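Local coordinates for enzyme subtilase SubTY from Bacillus sp. TY145 (Bacillus sp., PDB 5FFN), which probably hydrolyses peptide bonds in proteins as a subtilisin-like serine endopeptidase of the subtilase family, at residues F180-E194 with I221-A233. Numbering follows the deposited sequence.
Sequences FPGGLVNAVAVAALE and IQERDIEVSAPGA. With NA (sodium ion), chain E; CA (calcium ion), chain C.
Glu227 meets Val188 with its CG anti to the backbone N (chi1 -167°), and the bend that follows at chi2 lets the glutamate side chain cross the valine's at about a right angle, its carboxylate end at the methyls. Glu227 OE2 lies 3.6 Å from Val188 CG2, while Glu227 OE1 accepts a hydrogen bond from water 2 at 2.9 Å. That water also accepts from Ala189 N, donates to Asp225 O and binds the sodium ion. The remaining sodium ligands are water 3 and the carbonyls of Gly182, Leu184 and Ala187, so both waters connect 221-233 to a metal held directly by the other segment. In helix 273-286, Arg277 makes a salt bridge to Glu227 OE2, and the carboxylate also has a polar partner in Gln281. Were this glutamate an alanine, water 2 would probably lose one of its acceptors and Arg277 its carboxylate mate.

Nearer the start of both segments, Arg224 N meets a lone pair of Gly183 O at 2.8 Å, in the carbonyl plane. Arg224 NH1 approaches the edge of the Phe180 ring, 3.5 Å from Phe180 CE1, with guanidinium and ring planes 52° apart; Arg224 NE is hydrogen-bonded to Asn176 OD1. In the same turn, Gln222 OE1 and Asp225 OD2 bind a calcium ion, completed by a water, Thr215, Asp218 and Ile220.

Beyond the ions the backbones join as parallel strands of the central subtilase sheet. Ala189 O accepts from both Glu227 N (3.0 Å) and Val228 N (3.3 Å), and Leu193 N reaches Ala230 O at 2.8 Å. Val190 and Ala230 pack against helix 250-267, whereas Ser229 CB touches Leu193 CD2 on the other face. The site illustrates how a loop can supply neutral carbonyls to a metal while a neighbouring buried carboxylate, in the second shell, probably polarises and orients a coordinated water.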
loop_
_atom_site.group_PDB
_atom_site.type_symbol
_atom_site.label_atom_id
_atom_site.label_comp_id
_atom_site.label_asym_id
_atom_site.label_seq_id
_atom_site.Cartn_x
_atom_site.Cartn_y
_atom_site.Cartn_z
ATOM N N PHE A 180 -3.264 1.881 -10.318
ATOM C CA PHE A 180 -3.145 0.448 -10.581
ATOM C C PHE A 180 -1.808 -0.060 -10.035
ATOM O O PHE A 180 -0.800 0.636 -10.146
ATOM C CB PHE A 180 -3.269 0.189 -12.100
ATOM C CG PHE A 180 -4.612 0.571 -12.625
ATOM C CD1 PHE A 180 -4.872 1.904 -12.975
ATOM C CD2 PHE A 180 -5.651 -0.361 -12.667
ATOM C CE1 PHE A 180 -6.164 2.282 -13.387
ATOM C CE2 PHE A 180 -6.929 0.011 -13.092
ATOM C CZ PHE A 180 -7.179 1.336 -13.441
ATOM N N PRO A 181 -1.777 -1.301 -9.526
ATOM C CA PRO A 181 -2.860 -2.304 -9.636
ATOM C C PRO A 181 -4.065 -2.212 -8.719
ATOM O O PRO A 181 -4.964 -3.035 -8.855
ATOM C CB PRO A 181 -2.099 -3.635 -9.352
ATOM C CG PRO A 181 -1.080 -3.233 -8.445
ATOM C CD PRO A 181 -0.582 -1.891 -8.903
ATOM N N GLY A 182 -4.090 -1.271 -7.769
ATOM C CA GLY A 182 -5.244 -1.118 -6.884
ATOM C C GLY A 182 -6.586 -1.164 -7.592
ATOM O O GLY A 182 -7.491 -1.879 -7.158
ATOM N N GLY A 183 -6.695 -0.403 -8.697
ATOM C CA GLY A 183 -7.915 -0.264 -9.481
ATOM C C GLY A 183 -8.351 -1.478 -10.293
ATOM O O GLY A 183 -9.403 -1.437 -10.952
ATOM N N LEU A 184 -7.571 -2.555 -10.252
ATOM C CA LEU A 184 -7.959 -3.809 -10.932
ATOM C C LEU A 184 -9.102 -4.504 -10.214
ATOM O O LEU A 184 -9.197 -4.469 -8.975
ATOM C CB LEU A 184 -6.794 -4.764 -11.072
ATOM C CG LEU A 184 -5.618 -4.206 -11.862
ATOM C CD1 LEU A 184 -4.408 -5.132 -11.690
ATOM C CD2 LEU A 184 -5.995 -3.983 -13.361
ATOM N N VAL A 185 -9.919 -5.231 -10.966
ATOM C CA VAL A 185 -11.068 -5.891 -10.351
ATOM C C VAL A 185 -10.672 -6.915 -9.295
ATOM O O VAL A 185 -11.366 -7.102 -8.304
ATOM C CB VAL A 185 -12.020 -6.529 -11.424
ATOM C CG1 VAL A 185 -11.334 -7.571 -12.121
ATOM C CG2 VAL A 185 -13.210 -7.162 -10.734
ATOM N N ASN A 186 -9.529 -7.556 -9.507
ATOM C CA ASN A 186 -9.070 -8.632 -8.655
ATOM C C ASN A 186 -8.027 -8.223 -7.610
ATOM O O ASN A 186 -7.389 -9.071 -6.998
ATOM C CB ASN A 186 -8.580 -9.809 -9.519
ATOM C CG ASN A 186 -9.731 -10.499 -10.280
ATOM O OD1 ASN A 186 -10.825 -10.570 -9.785
ATOM N ND2 ASN A 186 -9.447 -11.006 -11.447
ATOM N N ALA A 187 -7.859 -6.903 -7.415
ATOM C CA ALA A 187 -7.022 -6.389 -6.322
ATOM C C ALA A 187 -7.917 -5.575 -5.391
ATOM O O ALA A 187 -8.795 -4.863 -5.858
ATOM C CB ALA A 187 -5.914 -5.556 -6.842
ATOM N N VAL A 188 -7.672 -5.673 -4.086
ATOM C CA VAL A 188 -8.359 -4.847 -3.088
ATOM C C VAL A 188 -7.669 -3.462 -3.018
ATOM O O VAL A 188 -6.564 -3.368 -2.498
ATOM C CB VAL A 188 -8.313 -5.514 -1.696
ATOM C CG1 VAL A 188 -8.977 -4.627 -0.669
ATOM C CG2 VAL A 188 -8.949 -6.903 -1.760
ATOM N N ALA A 189 -8.341 -2.427 -3.530
ATOM C CA ALA A 189 -7.830 -1.024 -3.534
ATOM C C ALA A 189 -8.042 -0.430 -2.164
ATOM O O ALA A 189 -9.191 -0.363 -1.657
ATOM C CB ALA A 189 -8.572 -0.163 -4.575
ATOM N N VAL A 190 -6.976 0.083 -1.577
ATOM C CA VAL A 190 -7.051 0.594 -0.229
ATOM C C VAL A 190 -6.831 2.128 -0.219
ATOM O O VAL A 190 -5.765 2.630 -0.644
ATOM C CB VAL A 190 -6.055 -0.087 0.705
ATOM C CG1 VAL A 190 -6.221 0.445 2.147
ATOM C CG2 VAL A 190 -6.223 -1.592 0.712
ATOM N N ALA A 191 -7.866 2.833 0.238
ATOM C CA ALA A 191 -7.819 4.304 0.448
ATOM C C ALA A 191 -7.202 4.611 1.815
ATOM O O ALA A 191 -7.235 3.773 2.705
ATOM C CB ALA A 191 -9.250 4.901 0.390
ATOM N N ALA A 192 -6.694 5.840 1.995
ATOM C CA ALA A 192 -6.005 6.226 3.232
ATOM C C ALA A 192 -6.932 7.146 4.065
ATOM O O ALA A 192 -7.400 8.198 3.565
ATOM C CB ALA A 192 -4.719 6.986 2.917
ATOM N N LEU A 193 -7.147 6.728 5.308
ATOM C CA LEU A 193 -7.741 7.550 6.359
ATOM C C LEU A 193 -6.635 8.371 7.059
ATOM O O LEU A 193 -5.510 7.912 7.229
ATOM C CB LEU A 193 -8.446 6.709 7.415
ATOM C CG LEU A 193 -9.558 5.743 6.932
ATOM C CD1 LEU A 193 -10.062 4.832 8.011
ATOM C CD2 LEU A 193 -10.638 6.567 6.313
ATOM N N GLU A 194 -7.043 9.549 7.535
ATOM C CA GLU A 194 -6.223 10.308 8.497
ATOM C C GLU A 194 -6.886 10.238 9.851
ATOM O O GLU A 194 -8.063 9.860 9.958
ATOM C CB GLU A 194 -6.075 11.740 8.024
ATOM C CG GLU A 194 -7.394 12.497 7.888
ATOM C CD GLU A 194 -7.270 13.865 7.249
ATOM O OE1 GLU A 194 -6.209 14.189 6.686
ATOM O OE2 GLU A 194 -8.277 14.593 7.290
ATOM N N ILE A 221 -17.537 -4.576 -6.760
ATOM C CA ILE A 221 -16.268 -4.016 -7.224
ATOM C C ILE A 221 -16.148 -4.185 -8.749
ATOM O O ILE A 221 -16.150 -5.339 -9.260
ATOM C CB ILE A 221 -15.067 -4.699 -6.499
ATOM C CG1 ILE A 221 -15.065 -4.356 -5.010
ATOM C CG2 ILE A 221 -13.765 -4.327 -7.155
ATOM C CD1 ILE A 221 -14.954 -2.878 -4.685
ATOM N N GLN A 222 -16.067 -3.048 -9.446
ATOM C CA GLN A 222 -15.619 -2.942 -10.836
ATOM C C GLN A 222 -14.210 -2.351 -10.859
ATOM O O GLN A 222 -13.666 -1.920 -9.831
ATOM C CB GLN A 222 -16.586 -2.090 -11.690
ATOM C CG GLN A 222 -17.991 -2.714 -11.883
ATOM C CD GLN A 222 -18.995 -2.405 -10.767
ATOM O OE1 GLN A 222 -18.958 -1.343 -10.137
ATOM N NE2 GLN A 222 -19.919 -3.344 -10.537
ATOM N N GLU A 223 -13.582 -2.414 -12.025
ATOM C CA GLU A 223 -12.332 -1.705 -12.225
ATOM C C GLU A 223 -12.530 -0.214 -11.887
ATOM O O GLU A 223 -13.575 0.364 -12.210
ATOM C CB GLU A 223 -11.860 -1.891 -13.655
ATOM C CG GLU A 223 -10.471 -1.417 -13.905
ATOM C CD GLU A 223 -9.936 -1.924 -15.245
ATOM O OE1 GLU A 223 -9.238 -2.947 -15.292
ATOM O OE2 GLU A 223 -10.237 -1.258 -16.223
ATOM N N ARG A 224 -11.547 0.356 -11.171
ATOM C CA ARG A 224 -11.499 1.780 -10.756
ATOM C C ARG A 224 -12.388 2.044 -9.510
ATOM O O ARG A 224 -12.647 3.194 -9.165
ATOM C CB ARG A 224 -11.837 2.747 -11.897
ATOM C CG ARG A 224 -11.022 2.551 -13.178
ATOM C CD ARG A 224 -11.294 3.706 -14.156
ATOM N NE ARG A 224 -10.638 4.934 -13.722
ATOM C CZ ARG A 224 -9.371 5.239 -13.990
ATOM N NH1 ARG A 224 -8.599 4.434 -14.708
ATOM N NH2 ARG A 224 -8.856 6.363 -13.519
ATOM N N ASP A 225 -12.761 0.986 -8.774
ATOM C CA ASP A 225 -13.477 1.179 -7.534
ATOM C C ASP A 225 -12.538 1.032 -6.337
ATOM O O ASP A 225 -11.725 0.099 -6.255
ATOM C CB ASP A 225 -14.599 0.160 -7.347
ATOM C CG ASP A 225 -15.796 0.376 -8.267
ATOM O OD1 ASP A 225 -15.890 1.381 -8.972
ATOM O OD2 ASP A 225 -16.629 -0.535 -8.258
ATOM N N ILE A 226 -12.684 1.946 -5.383
ATOM C CA ILE A 226 -12.047 1.801 -4.075
ATOM C C ILE A 226 -12.779 0.705 -3.304
ATOM O O ILE A 226 -13.987 0.587 -3.363
ATOM C CB ILE A 226 -12.128 3.116 -3.191
ATOM C CG1 ILE A 226 -11.541 4.287 -3.975
ATOM C CG2 ILE A 226 -11.526 2.922 -1.813
ATOM C CD1 ILE A 226 -10.031 4.157 -4.190
ATOM N N GLU A 227 -12.046 -0.116 -2.599
ATOM C CA GLU A 227 -12.691 -1.230 -1.847
ATOM C C GLU A 227 -12.865 -0.949 -0.338
ATOM O O GLU A 227 -13.953 -1.100 0.216
ATOM C CB GLU A 227 -11.921 -2.519 -2.116
ATOM C CG GLU A 227 -12.618 -3.789 -1.666
ATOM C CD GLU A 227 -12.267 -4.991 -2.569
ATOM O OE1 GLU A 227 -11.811 -4.787 -3.724
ATOM O OE2 GLU A 227 -12.461 -6.134 -2.132
ATOM N N VAL A 228 -11.790 -0.538 0.317
ATOM C CA VAL A 228 -11.786 -0.344 1.751
ATOM C C VAL A 228 -10.841 0.818 2.052
ATOM O O VAL A 228 -10.034 1.202 1.200
ATOM C CB VAL A 228 -11.335 -1.604 2.520
ATOM C CG1 VAL A 228 -12.334 -2.740 2.311
ATOM C CG2 VAL A 228 -9.899 -1.951 2.174
ATOM N N SER A 229 -10.956 1.313 3.276
ATOM C CA SER A 229 -10.138 2.386 3.781
ATOM C C SER A 229 -9.420 1.921 5.052
ATOM O O SER A 229 -9.934 1.060 5.799
ATOM C CB SER A 229 -11.012 3.569 4.134
ATOM O OG SER A 229 -11.673 4.055 2.993
ATOM N N ALA A 230 -8.217 2.474 5.290
ATOM C CA ALA A 230 -7.448 2.155 6.511
ATOM C C ALA A 230 -6.487 3.314 6.844
ATOM O O ALA A 230 -6.235 4.167 5.997
ATOM C CB ALA A 230 -6.699 0.840 6.380
ATOM N N PRO A 231 -5.972 3.342 8.099
ATOM C CA PRO A 231 -5.032 4.378 8.537
ATOM C C PRO A 231 -3.851 4.532 7.575
ATOM O O PRO A 231 -3.129 3.547 7.288
ATOM C CB PRO A 231 -4.540 3.882 9.914
ATOM C CG PRO A 231 -5.709 3.109 10.449
ATOM C CD PRO A 231 -6.259 2.386 9.188
ATOM N N GLY A 232 -3.679 5.751 7.052
ATOM C CA GLY A 232 -2.646 6.013 6.067
ATOM C C GLY A 232 -1.846 7.299 6.228
ATOM O O GLY A 232 -0.857 7.466 5.538
ATOM N N ALA A 233 -2.228 8.156 7.175
ATOM C CA ALA A 233 -1.554 9.462 7.368
ATOM C C ALA A 233 -0.829 9.450 8.711
ATOM O O ALA A 233 -1.408 9.077 9.739
ATOM C CB ALA A 233 -2.545 10.604 7.260
HETATM NA NA NA E . -9.479 -3.061 -7.215
HETATM CA CA CA C . -18.935 -0.605 -7.872
HETATM O O HOH W 1 -9.597 -5.086 -13.753
HETATM O O HOH W 2 -10.828 -2.608 -5.296
HETATM O O HOH W 3 -11.039 -1.704 -8.236
HETATM O O HOH W 4 -18.393 0.025 -5.712
#